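Local atomic coordinates of virulent strain associated lipoprotein (Borreliella spielmanii A14S, PDB entry 6FZZ), a protein that is an outer surface lipoprotein of the pFam54 family, whose relative in the Lyme disease agent Borrelia burgdorferi can bind glutathione. Residues Glu156-Ser159 with Lys160-Gln164. Residues are numbered along the deposited sequence; the frame is centred on the assembly and turned at random.
Sequences EIIS and KTFKQ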
ATOM      1  N   GLU A 156       3.060  -5.652   4.017  1.00 28.44           N
ATOM      2  CA  GLU A 156       2.427  -6.499   5.044  1.00 28.29           C
ATOM      3  C   GLU A 156       2.557  -5.929   6.497  1.00 28.85           C
ATOM      4  O   GLU A 156       1.616  -5.999   7.281  1.00 25.75           O
ATOM      5  CB  GLU A 156       3.022  -7.893   4.991  1.00 33.90           C
ATOM      6  CG  GLU A 156       2.642  -8.747   6.176  1.00 42.04           C
ATOM      7  CD  GLU A 156       2.798 -10.207   5.887  1.00 56.78           C
ATOM      8  OE1 GLU A 156       3.856 -10.579   5.289  1.00 60.38           O
ATOM      9  OE2 GLU A 156       1.871 -10.969   6.271  1.00 64.35           O
ATOM     10  N   ILE A 157       3.699  -5.319   6.805  1.00 24.81           N
ATOM     11  CA  ILE A 157       3.911  -4.614   8.073  1.00 28.56           C
ATOM     12  C   ILE A 157       2.935  -3.418   8.251  1.00 24.57           C
ATOM     13  O   ILE A 157       2.285  -3.291   9.297  1.00 25.64           O
ATOM     14  CB  ILE A 157       5.364  -4.103   8.187  1.00 30.76           C
ATOM     15  CG1 ILE A 157       6.333  -5.272   8.191  1.00 36.92           C
ATOM     16  CG2 ILE A 157       5.587  -3.290   9.468  1.00 34.17           C
ATOM     17  CD1 ILE A 157       5.893  -6.445   9.036  1.00 42.33           C
ATOM     18  N   ILE A 158       2.816  -2.597   7.211  1.00 24.41           N
ATOM     19  CA  ILE A 158       1.867  -1.487   7.230  1.00 26.42           C
ATOM     20  C   ILE A 158       0.413  -1.940   7.340  1.00 24.24           C
ATOM     21  O   ILE A 158      -0.324  -1.404   8.146  1.00 20.74           O
ATOM     22  CB  ILE A 158       2.115  -0.502   6.074  1.00 29.02           C
ATOM     23  CG1 ILE A 158       3.413   0.231   6.345  1.00 28.98           C
ATOM     24  CG2 ILE A 158       0.978   0.532   5.913  1.00 29.21           C
ATOM     25  CD1 ILE A 158       3.752   0.389   7.824  1.00 31.96           C
ATOM     26  N   SER A 159       0.036  -2.937   6.537  1.00 26.61           N
ATOM     27  CA  SER A 159      -1.286  -3.510   6.610  1.00 29.72           C
ATOM     28  C   SER A 159      -1.577  -3.985   8.015  1.00 28.83           C
ATOM     29  O   SER A 159      -2.688  -3.726   8.536  1.00 29.71           O
ATOM     30  CB  SER A 159      -1.500  -4.681   5.556  1.00 29.31           C
ATOM     31  OG  SER A 159      -2.640  -5.395   5.946  1.00 33.40           O
ATOM     32  N   LYS A 160      -0.639  -4.702   8.644  1.00 29.45           N
ATOM     33  CA  LYS A 160      -0.888  -5.105  10.033  1.00 32.93           C
ATOM     34  C   LYS A 160      -0.967  -3.938  11.003  1.00 31.12           C
ATOM     35  O   LYS A 160      -1.704  -3.978  12.010  1.00 31.81           O
ATOM     36  CB  LYS A 160       0.135  -6.116  10.522  1.00 37.96           C
ATOM     37  CG  LYS A 160       0.080  -7.436   9.751  1.00 41.13           C
ATOM     38  CD  LYS A 160       0.895  -8.498  10.470  1.00 52.77           C
ATOM     39  CE  LYS A 160       0.976  -9.777   9.654  1.00 55.54           C
ATOM     40  NZ  LYS A 160       2.308 -10.402   9.857  1.00 58.30           N
ATOM     41  N   THR A 161      -0.160  -2.923  10.765  1.00 26.30           N
ATOM     42  CA  THR A 161      -0.196  -1.740  11.632  1.00 25.15           C
ATOM     43  C   THR A 161      -1.586  -1.108  11.585  1.00 23.99           C
ATOM     44  O   THR A 161      -2.117  -0.752  12.611  1.00 25.19           O
ATOM     45  CB  THR A 161       0.919  -0.739  11.242  1.00 25.68           C
ATOM     46  OG1 THR A 161       2.178  -1.429  11.354  1.00 22.47           O
ATOM     47  CG2 THR A 161       0.949   0.521  12.157  1.00 28.29           C
ATOM     48  N   PHE A 162      -2.156  -0.998  10.396  1.00 23.82           N
ATOM     49  CA  PHE A 162      -3.493  -0.397  10.226  1.00 24.89           C
ATOM     50  C   PHE A 162      -4.605  -1.274  10.823  1.00 30.50           C
ATOM     51  O   PHE A 162      -5.556  -0.750  11.450  1.00 24.12           O
ATOM     52  CB  PHE A 162      -3.762  -0.133   8.792  1.00 23.72           C
ATOM     53  CG  PHE A 162      -2.943   0.978   8.198  1.00 22.71           C
ATOM     54  CD1 PHE A 162      -2.283   1.927   8.986  1.00 24.56           C
ATOM     55  CD2 PHE A 162      -2.864   1.074   6.830  1.00 22.18           C
ATOM     56  CE1 PHE A 162      -1.572   2.990   8.380  1.00 23.88           C
ATOM     57  CE2 PHE A 162      -2.154   2.086   6.219  1.00 23.82           C
ATOM     58  CZ  PHE A 162      -1.495   3.047   6.997  1.00 22.16           C
ATOM     59  N   LYS A 163      -4.474  -2.588  10.670  1.00 32.24           N
ATOM     60  CA  LYS A 163      -5.447  -3.509  11.333  1.00 36.29           C
ATOM     61  C   LYS A 163      -5.409  -3.421  12.843  1.00 32.53           C
ATOM     62  O   LYS A 163      -6.456  -3.334  13.483  1.00 32.45           O
ATOM     63  CB  LYS A 163      -5.278  -4.935  10.840  1.00 38.10           C
ATOM     64  CG  LYS A 163      -5.560  -5.050   9.346  1.00 39.44           C
ATOM     65  CD  LYS A 163      -7.033  -5.275   9.097  1.00 45.02           C
ATOM     66  CE  LYS A 163      -7.497  -6.586   9.729  1.00 42.31           C
ATOM     67  NZ  LYS A 163      -8.708  -7.071   9.040  1.00 47.42           N
ATOM     68  N   GLN A 164      -4.211  -3.368  13.424  1.00 32.30           N
ATOM     69  CA  GLN A 164      -4.085  -3.163  14.856  1.00 35.62           C
ATOM     70  C   GLN A 164      -4.650  -1.806  15.331  1.00 34.46           C
ATOM     71  O   GLN A 164      -5.280  -1.705  16.382  1.00 32.49           O
ATOM     72  CB  GLN A 164      -2.621  -3.285  15.259  1.00 35.79           C
ATOM     73  CG  GLN A 164      -2.352  -3.184  16.743  1.00 42.08           C
ATOM     74  CD  GLN A 164      -2.856  -4.441  17.470  1.00 48.62           C
ATOM     75  OE1 GLN A 164      -2.583  -5.560  17.034  1.00 51.04           O
ATOM     76  NE2 GLN A 164      -3.610  -4.257  18.540  1.00 42.83           N
TER
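Ile158 and Phe162, one helical turn apart, run side by side, and the isoleucine lays its CG2 methyl over one face of the phenyl ring. The evidence for a CH-pi contact is twofold: Ile158 CG2 lies 3.9 Å from the centroid of the Phe162 ring, and that vector leans 28° from the ring normal. The lean takes the methyl toward one side of the ring, where Ile158 CG2 comes 3.5 Å from Phe162 CE2. In Phe162, CG stands anti to the carbonyl carbon (chi1 -70°), which turns the ring back along the helix toward Ile158.

Thr161 turns its hydroxyl back onto the preceding turn, to the carbonyl of Ile157. With OG1 beside the backbone N (chi1 -58°), Thr161 OG1 donates to Ile157 O at 2.8 Å from above the carbonyl plane. Thr161 N also donates to Ile157 O, at 2.9 Å, but from the opposite face, so two hydrogen bonds grip this oxygen. The i to i+4 ladder runs on through Lys160 N to Glu156 O, Phe162 N to Ile158 O and Lys163 N to Ser159 O.

On the outer surface Glu156 and Lys160 point the same way. Their salt bridge is long, Glu156 OE2 to Lys160 NZ being 3.7 Å, and probably contributes only weakly. Lys163 takes its ammonium instead to Asp86 O and the carboxylate of Glu91.

The contact takes in both sides of helix 138-170, the buried one with Ile158 and Phe162 and the exposed one with Glu156 and Lys160, in an all-helical fold of the Borrelia Bbcrasp-1 family. Ile158 meets Lys197 of helix 180-209 and Leu115 of helix 105-126; Phe162 meets Ile190 and Ile194 of the former, Ser112 of the latter, and the inclined ring of Phe95 on helix 89-102.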